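Local atomic coordinates of OBCA, Oxalate Biosynthetic Component A (Burkholderia glumae, PDB entry 4NNB), a protein that belongs to the Oxalate Biosynthetic Component A family and carries a TIM-barrel domain that holds a magnesium ion and an oxaloacetate ion in the crystal. Residues 8-13 with 218-223; 53-58 with 189-194; 351-356 with 394-399; 303-308 with 339-344. All coordinates share one frame; numbering follows the deposited sequence.

Contact 1 (8-13 with 218-223); sequences ITAAPI and AGAAVV
Ile8 O and Val222 O are the flat carbonyl groups through which the two strands meet. Ile8 O receives Ala221 N in the plane of its carbonyl, at 2.9 Å. Val222 N reaches the same Ile8 O in a longer, weak bond. Val222 O then takes Ala10 N at 2.8 Å. This is parallel pairing between strands 5-10 and 222-229 of the TIM barrel. Thr9 pairs with Val222 and puts its side chain on one face of the sheet; Ala10 pairs with Val223 and faces the other. On the Thr9 face the hydroxyl side of the threonine meets valine, with Thr9 OG1 3.7 Å from Val222 CB. OG1 sits there because it is anti to the carbonyl carbon (chi1 -67°). On the Ala10 face two methyls touch, Ala10 CB and Ala220 CB, 3.7 Å apart. Helices 205-217 and 495-507 also reach Ala10 on that face.

The second segment comes straight off helix 205-217. Gly219 has positive phi and ends that helix in a Schellman motif, which turns the chain into the strand. A water joins the two segments here: it accepts from Ile8 N and donates to Gly219 O. Through backbone bonds Ala10 pairs on with His224, and Ala11 with Glu475; both residues belong to the magnesium site. The Pro12 side chain is about 9 Å from that magnesium ion. At this end of the contact Val223 CG1 is anti to its backbone N and lies across the proline, 3.7 Å from Pro12 CD.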
loop_
_atom_site.group_PDB
_atom_site.type_symbol
_atom_site.label_atom_id
_atom_site.label_comp_id
_atom_site.label_asym_id
_atom_site.label_seq_id
_atom_site.Cartn_x
_atom_site.Cartn_y
_atom_site.Cartn_z
ATOM N N ILE A 8 8.118 -8.550 12.142
ATOM C CA ILE A 8 7.159 -8.040 11.178
ATOM C C ILE A 8 7.412 -6.559 11.015
ATOM O O ILE A 8 7.509 -5.827 11.999
ATOM C CB ILE A 8 5.697 -8.275 11.627
ATOM C CG1 ILE A 8 5.419 -9.784 11.720
ATOM C CG2 ILE A 8 4.703 -7.590 10.661
ATOM C CD1 ILE A 8 4.097 -10.151 12.421
ATOM N N THR A 9 7.554 -6.132 9.762
ATOM C CA THR A 9 7.540 -4.710 9.447
ATOM C C THR A 9 6.143 -4.274 9.002
ATOM O O THR A 9 5.561 -4.861 8.096
ATOM C CB THR A 9 8.576 -4.354 8.344
ATOM O OG1 THR A 9 9.905 -4.549 8.860
ATOM C CG2 THR A 9 8.425 -2.875 7.926
ATOM N N ALA A 10 5.598 -3.246 9.645
ATOM C CA ALA A 10 4.352 -2.642 9.176
ATOM C C ALA A 10 4.670 -1.480 8.229
ATOM O O ALA A 10 5.527 -0.657 8.526
ATOM C CB ALA A 10 3.550 -2.137 10.347
ATOM N N ALA A 11 3.983 -1.401 7.096
ATOM C CA ALA A 11 4.204 -0.275 6.173
ATOM C C ALA A 11 2.872 0.417 5.873
ATOM O O ALA A 11 2.194 0.062 4.920
ATOM C CB ALA A 11 4.867 -0.756 4.884
ATOM N N PRO A 12 2.490 1.401 6.707
ATOM C CA PRO A 12 1.098 1.881 6.710
ATOM C C PRO A 12 0.708 2.896 5.643
ATOM O O PRO A 12 -0.498 3.122 5.491
ATOM C CB PRO A 12 0.949 2.540 8.088
ATOM C CG PRO A 12 2.102 2.007 8.915
ATOM C CD PRO A 12 3.217 1.816 7.917
ATOM N N ILE A 13 1.662 3.502 4.939
ATOM C CA ILE A 13 1.310 4.636 4.081
ATOM C C ILE A 13 1.747 4.475 2.640
ATOM O O ILE A 13 0.922 4.535 1.726
ATOM C CB ILE A 13 1.881 5.966 4.601
ATOM C CG1 ILE A 13 1.495 6.185 6.061
ATOM C CG2 ILE A 13 1.397 7.140 3.723
ATOM C CD1 ILE A 13 2.603 5.851 7.054
ATOM N N ALA A 218 -0.301 -4.788 17.450
ATOM C CA ALA A 218 -0.796 -5.989 16.794
ATOM C C ALA A 218 0.357 -6.937 16.488
ATOM O O ALA A 218 0.136 -8.063 16.036
ATOM C CB ALA A 218 -1.570 -5.634 15.500
ATOM N N GLY A 219 1.587 -6.480 16.713
ATOM C CA GLY A 219 2.745 -7.347 16.580
ATOM C C GLY A 219 3.935 -6.858 15.756
ATOM O O GLY A 219 4.944 -7.552 15.672
ATOM N N ALA A 220 3.837 -5.679 15.146
ATOM C CA ALA A 220 4.918 -5.207 14.279
ATOM C C ALA A 220 6.078 -4.671 15.116
ATOM O O ALA A 220 5.876 -3.856 16.015
ATOM C CB ALA A 220 4.411 -4.129 13.299
ATOM N N ALA A 221 7.293 -5.125 14.818
ATOM C CA ALA A 221 8.482 -4.636 15.521
ATOM C C ALA A 221 9.042 -3.351 14.888
ATOM O O ALA A 221 9.667 -2.535 15.569
ATOM C CB ALA A 221 9.555 -5.720 15.548
ATOM N N VAL A 222 8.828 -3.191 13.586
ATOM C CA VAL A 222 9.381 -2.063 12.836
ATOM C C VAL A 222 8.274 -1.425 12.001
ATOM O O VAL A 222 7.440 -2.130 11.427
ATOM C CB VAL A 222 10.534 -2.525 11.899
ATOM C CG1 VAL A 222 11.017 -1.369 11.006
ATOM C CG2 VAL A 222 11.701 -3.114 12.716
ATOM N N VAL A 223 8.251 -0.098 11.930
ATOM C CA VAL A 223 7.254 0.577 11.114
ATOM C C VAL A 223 7.926 1.455 10.054
ATOM O O VAL A 223 8.653 2.397 10.387
ATOM C CB VAL A 223 6.301 1.436 11.964
ATOM C CG1 VAL A 223 5.180 2.008 11.085
ATOM C CG2 VAL A 223 5.713 0.597 13.120
HETATM O O HOH W 1 7.516 -8.334 14.927
#

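Contact 2 (53-58 with 189-194); sequences GWEVVP and GYWQAG
Strands 55-57 and 189-191 run antiparallel: Glu55 with Trp191 and Val57 with Gly189 are hydrogen-bonded pairs, and Val56 with Tyr190 is a non-hydrogen-bonded pair. Each hydrogen-bonded pair is tied in both directions. Glu55 N meets Trp191 O at 2.8 Å, and Val57 N meets Gly189 O almost straight, with 176° at the hydrogen.

Next to the ladder, Gln192 lies over one face of the Trp54 indole. Its CB stands 3.5 Å from the centroid of the Trp54 six-membered ring, a CH-pi contact. Tyr190 O comes to the edge of the same ring. The Gln192 chain bends at chi2 (51°), which brings NE2 back over the pyrrole side. That NE2 gives a weak hydrogen bond to Asp52 O, and Gln192 OE1 accepts from Gly194 N at 2.8 Å. On the face that carries Glu55, Val57 and Trp191, the Glu55 carboxylate stands nearly at right angles to the Trp191 ring. Glu55 OE1 meets the ring edge in its plane, 3.3 Å from Trp191 CZ3. Val57 CG1 packs against the same indole, and Trp191 NE1 bonds to Tyr138 OH. On the opposite face Val56 CG2 lies beside the Tyr190 ring, 3.6 Å from Tyr190 CE2.

Strand 189-191 is the middle of a three-stranded sheet, with strand 27-29 on its other side. The backbone bonds set the register. The edge hydrogens of Trp191 carry partial positive charge and would suit the Glu55 carboxylate.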
loop_
_atom_site.group_PDB
_atom_site.type_symbol
_atom_site.label_atom_id
_atom_site.label_comp_id
_atom_site.label_asym_id
_atom_site.label_seq_id
_atom_site.Cartn_x
_atom_site.Cartn_y
_atom_site.Cartn_z
ATOM N N GLY A 53 -8.895 11.012 -10.056
ATOM C CA GLY A 53 -9.237 9.607 -10.216
ATOM C C GLY A 53 -10.679 9.279 -10.579
ATOM O O GLY A 53 -11.001 8.110 -10.806
ATOM N N TRP A 54 -11.547 10.289 -10.625
ATOM C CA TRP A 54 -12.926 10.084 -11.056
ATOM C C TRP A 54 -12.913 9.618 -12.498
ATOM O O TRP A 54 -12.031 10.000 -13.265
ATOM C CB TRP A 54 -13.745 11.373 -10.922
ATOM C CG TRP A 54 -14.027 11.756 -9.503
ATOM C CD1 TRP A 54 -13.136 12.229 -8.592
ATOM C CD2 TRP A 54 -15.296 11.698 -8.835
ATOM N NE1 TRP A 54 -13.768 12.468 -7.392
ATOM C CE2 TRP A 54 -15.093 12.154 -7.516
ATOM C CE3 TRP A 54 -16.580 11.315 -9.225
ATOM C CZ2 TRP A 54 -16.131 12.224 -6.584
ATOM C CZ3 TRP A 54 -17.602 11.392 -8.307
ATOM C CH2 TRP A 54 -17.374 11.839 -6.999
ATOM N N GLU A 55 -13.878 8.781 -12.859
ATOM C CA GLU A 55 -13.943 8.237 -14.208
ATOM C C GLU A 55 -15.327 8.480 -14.829
ATOM O O GLU A 55 -16.344 8.478 -14.131
ATOM C CB GLU A 55 -13.567 6.746 -14.198
ATOM C CG GLU A 55 -14.658 5.780 -14.669
ATOM C CD GLU A 55 -14.253 4.314 -14.504
ATOM O OE1 GLU A 55 -15.120 3.426 -14.667
ATOM O OE2 GLU A 55 -13.062 4.054 -14.217
ATOM N N VAL A 56 -15.358 8.723 -16.138
ATOM C CA VAL A 56 -16.618 8.945 -16.844
ATOM C C VAL A 56 -17.404 7.641 -16.971
ATOM O O VAL A 56 -16.849 6.615 -17.365
ATOM C CB VAL A 56 -16.382 9.549 -18.255
ATOM C CG1 VAL A 56 -17.646 9.472 -19.090
ATOM C CG2 VAL A 56 -15.909 10.992 -18.142
ATOM N N VAL A 57 -18.692 7.677 -16.631
ATOM C CA VAL A 57 -19.547 6.499 -16.782
ATOM C C VAL A 57 -20.851 6.807 -17.518
ATOM O O VAL A 57 -21.405 7.902 -17.390
ATOM C CB VAL A 57 -19.879 5.848 -15.412
ATOM C CG1 VAL A 57 -18.654 5.150 -14.838
ATOM C CG2 VAL A 57 -20.430 6.888 -14.444
ATOM N N PRO A 58 -21.339 5.841 -18.305
ATOM C CA PRO A 58 -22.645 5.963 -18.968
ATOM C C PRO A 58 -23.789 5.750 -17.986
ATOM O O PRO A 58 -23.553 5.542 -16.795
ATOM C CB PRO A 58 -22.623 4.817 -19.985
ATOM C CG PRO A 58 -21.694 3.809 -19.395
ATOM C CD PRO A 58 -20.623 4.617 -18.708
ATOM N N GLY A 189 -22.583 10.085 -15.961
ATOM C CA GLY A 189 -21.835 11.012 -15.133
ATOM C C GLY A 189 -20.423 10.614 -14.750
ATOM O O GLY A 189 -19.675 10.034 -15.544
ATOM N N TYR A 190 -20.061 10.939 -13.513
ATOM C CA TYR A 190 -18.703 10.736 -13.036
ATOM C C TYR A 190 -18.725 9.931 -11.745
ATOM O O TYR A 190 -19.523 10.199 -10.852
ATOM C CB TYR A 190 -17.996 12.086 -12.835
ATOM C CG TYR A 190 -17.970 12.950 -14.082
ATOM C CD1 TYR A 190 -19.050 13.759 -14.417
ATOM C CD2 TYR A 190 -16.867 12.951 -14.926
ATOM C CE1 TYR A 190 -19.029 14.541 -15.561
ATOM C CE2 TYR A 190 -16.840 13.730 -16.067
ATOM C CZ TYR A 190 -17.922 14.523 -16.377
ATOM O OH TYR A 190 -17.890 15.299 -17.516
ATOM N N TRP A 191 -17.830 8.954 -11.660
ATOM C CA TRP A 191 -17.790 8.009 -10.550
ATOM C C TRP A 191 -16.418 8.012 -9.905
ATOM O O TRP A 191 -15.395 8.008 -10.594
ATOM C CB TRP A 191 -18.124 6.603 -11.071
ATOM C CG TRP A 191 -17.822 5.459 -10.139
ATOM C CD1 TRP A 191 -18.128 5.371 -8.810
ATOM C CD2 TRP A 191 -17.186 4.226 -10.487
ATOM N NE1 TRP A 191 -17.707 4.158 -8.308
ATOM C CE2 TRP A 191 -17.130 3.435 -9.321
ATOM C CE3 TRP A 191 -16.651 3.713 -11.670
ATOM C CZ2 TRP A 191 -16.563 2.157 -9.306
ATOM C CZ3 TRP A 191 -16.083 2.448 -11.654
ATOM C CH2 TRP A 191 -16.043 1.685 -10.480
ATOM N N GLN A 192 -16.396 8.032 -8.581
ATOM C CA GLN A 192 -15.152 7.838 -7.852
ATOM C C GLN A 192 -15.058 6.372 -7.452
ATOM O O GLN A 192 -15.688 5.936 -6.489
ATOM C CB GLN A 192 -15.094 8.737 -6.617
ATOM C CG GLN A 192 -13.851 8.528 -5.749
ATOM C CD GLN A 192 -12.563 8.572 -6.550
ATOM O OE1 GLN A 192 -12.087 7.546 -7.040
ATOM N NE2 GLN A 192 -11.987 9.768 -6.682
ATOM N N ALA A 193 -14.284 5.610 -8.210
ATOM C CA ALA A 193 -14.135 4.188 -7.949
ATOM C C ALA A 193 -13.346 3.955 -6.666
ATOM O O ALA A 193 -13.544 2.953 -5.957
ATOM C CB ALA A 193 -13.440 3.528 -9.116
ATOM N N GLY A 194 -12.449 4.890 -6.365
ATOM C CA GLY A 194 -11.513 4.683 -5.280
ATOM C C GLY A 194 -10.556 3.565 -5.666
ATOM O O GLY A 194 -10.193 2.724 -4.834
#

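Contact 3 (351-356 with 394-399); sequences NHAIVD and EDDSLI
Asp396 CG is anti to its backbone N (chi1 -161°), and Asn351 CG lies between its own backbone N and carbonyl carbon (chi1 55°). These torsions bring both side chains to the first turn of helix 352-359. Asp396 OD2 accepts from Ala353 N at 3.1 Å, on its syn side and close to the carboxylate plane. The backbone of the same residue also takes part: Asp396 O receives His352 N, also at 3.1 Å. Asn351 is the N-cap. Its OD1 takes Ile354 N at 2.8 Å, nearly in line with the amide C=O. Three successive N-H groups at the start of the helix therefore have acceptors, two of them supplied by Asp396. The helix end would be expected to stabilise the aspartate charge.

Asp396 OD1 lies near the plane of the His352 ring, but its close contact is with His352 CB, at 3.2 Å. His352 CD2 and NE2 both come to 3.1 Å from Ser397 O. A water bridges His352 NE2 and Leu398 O. Leu398 CD2 packs on the backbone, 3.7 Å from Asn351 C. Asp395 and Ser397, which flank Asp396 in sequence, form an Asx turn: Asp395 OD1 accepts from Ser397 N and OG.

Asn351 ND2 is bonded to Ala315 O. Helix 352-359 follows barrel strand 344-349, and the partner segment leaves strand 393-395. Helix 416-440 covers His352, Val355 and Leu398, while Arg385 of strand 383-386 touches Ala353 and Asp396.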
loop_
_atom_site.group_PDB
_atom_site.type_symbol
_atom_site.label_atom_id
_atom_site.label_comp_id
_atom_site.label_asym_id
_atom_site.label_seq_id
_atom_site.Cartn_x
_atom_site.Cartn_y
_atom_site.Cartn_z
ATOM N N ASN A 351 15.772 -4.493 -7.326
ATOM C CA ASN A 351 16.216 -5.042 -8.613
ATOM C C ASN A 351 17.587 -5.693 -8.512
ATOM O O ASN A 351 18.255 -5.572 -7.482
ATOM C CB ASN A 351 16.199 -3.941 -9.692
ATOM C CG ASN A 351 17.021 -2.711 -9.294
ATOM O OD1 ASN A 351 18.080 -2.832 -8.684
ATOM N ND2 ASN A 351 16.519 -1.529 -9.621
ATOM N N HIS A 352 18.019 -6.372 -9.571
ATOM C CA HIS A 352 19.316 -7.045 -9.535
ATOM C C HIS A 352 20.485 -6.059 -9.495
ATOM O O HIS A 352 21.529 -6.348 -8.906
ATOM C CB HIS A 352 19.470 -8.034 -10.701
ATOM C CG HIS A 352 18.619 -9.257 -10.557
ATOM N ND1 HIS A 352 18.922 -10.270 -9.669
ATOM C CD2 HIS A 352 17.461 -9.616 -11.162
ATOM C CE1 HIS A 352 17.994 -11.210 -9.747
ATOM N NE2 HIS A 352 17.093 -10.835 -10.638
ATOM N N ALA A 353 20.314 -4.903 -10.124
ATOM C CA ALA A 353 21.344 -3.869 -10.066
ATOM C C ALA A 353 21.664 -3.541 -8.608
ATOM O O ALA A 353 22.833 -3.402 -8.232
ATOM C CB ALA A 353 20.890 -2.625 -10.808
ATOM N N ILE A 354 20.625 -3.449 -7.777
ATOM C CA ILE A 354 20.846 -3.181 -6.351
ATOM C C ILE A 354 21.630 -4.301 -5.670
ATOM O O ILE A 354 22.545 -4.032 -4.877
ATOM C CB ILE A 354 19.532 -2.831 -5.616
ATOM C CG1 ILE A 354 19.172 -1.373 -5.922
ATOM C CG2 ILE A 354 19.659 -3.054 -4.109
ATOM C CD1 ILE A 354 17.710 -0.991 -5.661
ATOM N N VAL A 355 21.299 -5.550 -5.985
ATOM C CA VAL A 355 22.062 -6.680 -5.443
ATOM C C VAL A 355 23.546 -6.607 -5.848
ATOM O O VAL A 355 24.440 -6.729 -4.999
ATOM C CB VAL A 355 21.479 -8.042 -5.879
ATOM C CG1 VAL A 355 22.267 -9.185 -5.215
ATOM C CG2 VAL A 355 19.991 -8.136 -5.510
ATOM N N ASP A 356 23.795 -6.397 -7.138
ATOM C CA ASP A 356 25.159 -6.252 -7.644
ATOM C C ASP A 356 25.911 -5.140 -6.927
ATOM O O ASP A 356 27.046 -5.317 -6.495
ATOM C CB ASP A 356 25.137 -5.931 -9.131
ATOM C CG ASP A 356 24.613 -7.071 -9.969
ATOM O OD1 ASP A 356 24.572 -8.216 -9.476
ATOM O OD2 ASP A 356 24.246 -6.812 -11.132
ATOM N N GLU A 394 15.548 -3.315 -20.102
ATOM C CA GLU A 394 15.382 -4.755 -20.021
ATOM C C GLU A 394 14.883 -5.080 -18.627
ATOM O O GLU A 394 15.053 -4.282 -17.693
ATOM C CB GLU A 394 16.711 -5.474 -20.261
ATOM C CG GLU A 394 17.736 -5.213 -19.174
ATOM C CD GLU A 394 19.072 -5.901 -19.422
ATOM O OE1 GLU A 394 20.028 -5.626 -18.659
ATOM O OE2 GLU A 394 19.163 -6.715 -20.370
ATOM N N ASP A 395 14.284 -6.258 -18.488
ATOM C CA ASP A 395 13.825 -6.746 -17.197
ATOM C C ASP A 395 14.977 -6.842 -16.193
ATOM O O ASP A 395 16.062 -7.329 -16.516
ATOM C CB ASP A 395 13.148 -8.108 -17.353
ATOM C CG ASP A 395 12.456 -8.561 -16.075
ATOM O OD1 ASP A 395 12.214 -7.702 -15.199
ATOM O OD2 ASP A 395 12.154 -9.769 -15.941
ATOM N N ASP A 396 14.736 -6.361 -14.975
ATOM C CA ASP A 396 15.720 -6.451 -13.912
ATOM C C ASP A 396 15.016 -6.804 -12.597
ATOM O O ASP A 396 15.559 -6.602 -11.514
ATOM C CB ASP A 396 16.516 -5.137 -13.808
ATOM C CG ASP A 396 17.835 -5.310 -13.065
ATOM O OD1 ASP A 396 18.468 -6.374 -13.225
ATOM O OD2 ASP A 396 18.239 -4.396 -12.308
ATOM N N SER A 397 13.802 -7.343 -12.716
ATOM C CA SER A 397 12.997 -7.743 -11.563
ATOM C C SER A 397 13.659 -8.878 -10.779
ATOM O O SER A 397 14.325 -9.732 -11.363
ATOM C CB SER A 397 11.599 -8.195 -12.018
ATOM O OG SER A 397 11.019 -7.286 -12.937
ATOM N N LEU A 398 13.469 -8.897 -9.463
ATOM C CA LEU A 398 13.995 -9.998 -8.653
ATOM C C LEU A 398 13.372 -11.322 -9.093
ATOM O O LEU A 398 14.073 -12.319 -9.291
ATOM C CB LEU A 398 13.718 -9.774 -7.173
ATOM C CG LEU A 398 14.336 -8.556 -6.494
ATOM C CD1 LEU A 398 14.103 -8.690 -4.996
ATOM C CD2 LEU A 398 15.814 -8.447 -6.822
ATOM N N ILE A 399 12.049 -11.324 -9.217
ATOM C CA ILE A 399 11.342 -12.434 -9.836
ATOM C C ILE A 399 11.140 -12.006 -11.278
ATOM O O ILE A 399 10.393 -11.069 -11.550
ATOM C CB ILE A 399 9.971 -12.690 -9.169
ATOM C CG1 ILE A 399 10.142 -12.986 -7.670
ATOM C CG2 ILE A 399 9.243 -13.836 -9.872
ATOM C CD1 ILE A 399 8.817 -13.154 -6.894
HETATM O O HOH W 2 15.633 -13.314 -11.207
#

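Contact 4 (303-308 with 339-344); sequences GSAPEV and ERVGTR
Ala305 turns its methyl toward the end of helix 328-341, where Ala305 CB lies 3.4 Å from Val341 O. The same methyl also meets Val341 CG2. A water accepts from Ala305 N and gives a weak bond to Val341 O. Next, Pro306 offers its carbonyl. Thr343 OG1 donates to Pro306 O at 2.8 Å, in the plane of the carbonyl. With chi1 at -65° the hydroxyl stands beside the backbone N of Thr343, and CG2 is anti to that N.

The two segments belong to a beta-alpha-beta unit of the TIM barrel: strand 308-311, helix 328-341, then strand 344-349 parallel to the first. Gly342, with positive phi, ends the helix and lets the chain turn into the second strand.

Glu307 O takes Arg344 N at 2.9 Å. A second water donates to both Glu307 O and Gly342 O. The Glu307 side chain starts away from this partner and forms salt bridges with Lys266 and Arg520. Val308 then pairs with Arg344 as the strands begin. Thr343 CG2 packs 3.6 Å from Val308 C. Val308 CA makes a CA-H...O contact with Arg344 O at 3.1 Å, and Val308 CG1 lies 3.4 Å from the same Arg344 O. The Arg344 chain bends at chi2 and chi3, and its guanidinium bonds to Phe523 O and Pro372 O.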
loop_
_atom_site.group_PDB
_atom_site.type_symbol
_atom_site.label_atom_id
_atom_site.label_comp_id
_atom_site.label_asym_id
_atom_site.label_seq_id
_atom_site.Cartn_x
_atom_site.Cartn_y
_atom_site.Cartn_z
ATOM N N GLY A 303 15.667 12.251 21.667
ATOM C CA GLY A 303 17.013 11.874 22.047
ATOM C C GLY A 303 17.728 10.909 21.115
ATOM O O GLY A 303 18.675 10.234 21.535
ATOM N N SER A 304 17.296 10.839 19.855
ATOM C CA SER A 304 18.008 10.038 18.861
ATOM C C SER A 304 17.619 10.421 17.437
ATOM O O SER A 304 16.636 11.117 17.220
ATOM C CB SER A 304 17.736 8.551 19.055
ATOM O OG SER A 304 16.426 8.236 18.623
ATOM N N ALA A 305 18.416 9.963 16.477
ATOM C CA ALA A 305 18.041 9.994 15.068
ATOM C C ALA A 305 17.113 8.801 14.786
ATOM O O ALA A 305 17.008 7.897 15.619
ATOM C CB ALA A 305 19.293 9.932 14.198
ATOM N N PRO A 306 16.425 8.789 13.625
ATOM C CA PRO A 306 15.597 7.605 13.341
ATOM C C PRO A 306 16.438 6.325 13.323
ATOM O O PRO A 306 17.607 6.362 12.914
ATOM C CB PRO A 306 15.026 7.899 11.942
ATOM C CG PRO A 306 14.968 9.394 11.880
ATOM C CD PRO A 306 16.222 9.856 12.628
ATOM N N GLU A 307 15.855 5.218 13.778
ATOM C CA GLU A 307 16.588 3.962 13.916
ATOM C C GLU A 307 17.025 3.406 12.561
ATOM O O GLU A 307 18.117 2.860 12.419
ATOM C CB GLU A 307 15.725 2.904 14.621
ATOM C CG GLU A 307 15.508 3.125 16.134
ATOM C CD GLU A 307 14.456 4.185 16.456
ATOM O OE1 GLU A 307 13.703 4.621 15.551
ATOM O OE2 GLU A 307 14.371 4.582 17.636
ATOM N N VAL A 308 16.140 3.526 11.580
ATOM C CA VAL A 308 16.330 2.906 10.278
ATOM C C VAL A 308 15.835 3.892 9.233
ATOM O O VAL A 308 14.964 4.716 9.519
ATOM C CB VAL A 308 15.549 1.569 10.186
ATOM C CG1 VAL A 308 15.634 0.937 8.783
ATOM C CG2 VAL A 308 16.056 0.577 11.242
ATOM N N GLU A 339 25.829 7.212 8.582
ATOM C CA GLU A 339 26.919 6.834 9.478
ATOM C C GLU A 339 27.074 7.867 10.594
ATOM O O GLU A 339 27.169 7.513 11.769
ATOM C CB GLU A 339 28.226 6.653 8.681
ATOM C CG GLU A 339 29.362 5.992 9.459
ATOM C CD GLU A 339 30.623 5.812 8.629
ATOM O OE1 GLU A 339 30.528 5.680 7.393
ATOM O OE2 GLU A 339 31.717 5.790 9.218
ATOM N N ARG A 340 27.056 9.146 10.227
ATOM C CA ARG A 340 27.208 10.231 11.192
ATOM C C ARG A 340 26.108 10.293 12.264
ATOM O O ARG A 340 26.410 10.445 13.450
ATOM C CB ARG A 340 27.315 11.585 10.480
ATOM C CG ARG A 340 27.559 12.742 11.444
ATOM C CD ARG A 340 27.803 14.072 10.739
ATOM N NE ARG A 340 26.609 14.622 10.091
ATOM C CZ ARG A 340 25.585 15.188 10.732
ATOM N NH1 ARG A 340 24.555 15.666 10.043
ATOM N NH2 ARG A 340 25.577 15.268 12.060
ATOM N N VAL A 341 24.842 10.183 11.864
ATOM C CA VAL A 341 23.757 10.327 12.842
ATOM C C VAL A 341 23.365 9.019 13.519
ATOM O O VAL A 341 22.569 9.022 14.454
ATOM C CB VAL A 341 22.517 11.007 12.245
ATOM C CG1 VAL A 341 22.895 12.322 11.618
ATOM C CG2 VAL A 341 21.832 10.086 11.216
ATOM N N GLY A 342 23.922 7.903 13.060
ATOM C CA GLY A 342 23.614 6.611 13.655
ATOM C C GLY A 342 22.305 5.968 13.193
ATOM O O GLY A 342 21.660 5.233 13.953
ATOM N N THR A 343 21.907 6.238 11.949
ATOM C CA THR A 343 20.728 5.593 11.368
ATOM C C THR A 343 21.167 4.366 10.579
ATOM O O THR A 343 22.117 4.433 9.793
ATOM C CB THR A 343 19.956 6.569 10.473
ATOM O OG1 THR A 343 19.442 7.630 11.286
ATOM C CG2 THR A 343 18.782 5.874 9.742
ATOM N N ARG A 344 20.505 3.236 10.803
ATOM C CA ARG A 344 20.854 2.019 10.077
ATOM C C ARG A 344 20.096 1.974 8.742
ATOM O O ARG A 344 18.862 2.071 8.713
ATOM C CB ARG A 344 20.545 0.786 10.940
ATOM C CG ARG A 344 20.845 -0.579 10.288
ATOM C CD ARG A 344 22.322 -0.975 10.443
ATOM N NE ARG A 344 22.766 -0.806 11.821
ATOM C CZ ARG A 344 22.621 -1.719 12.784
ATOM N NH1 ARG A 344 22.075 -2.893 12.519
ATOM N NH2 ARG A 344 23.030 -1.452 14.018
HETATM O O HOH W 3 19.022 5.939 15.985
HETATM O O HOH W 4 20.711 8.533 17.267
HETATM O O HOH W 5 20.142 2.943 14.477
#

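How the contacts relate
From the N terminus, strand 5-10 pairs with strand 222-229 much later in the chain, so contact 1 closes a loop with 204 residues between its segments. Contact 2 lies wholly within that loop and ties strand 55-57 to strand 189-191 in a separate three-stranded sheet. Its centre is about 33 Å from that of contact 1, on the opposite side of the chain's centre. The chain then goes on round the barrel. Contact 4 closes a short loop, joining the lead-in to strand 308-311 with the end of helix 328-341 and the start of strand 344-349. Contact 3 follows in series and joins helix 352-359 to the segment after strand 393-395. No two contacts cross or touch.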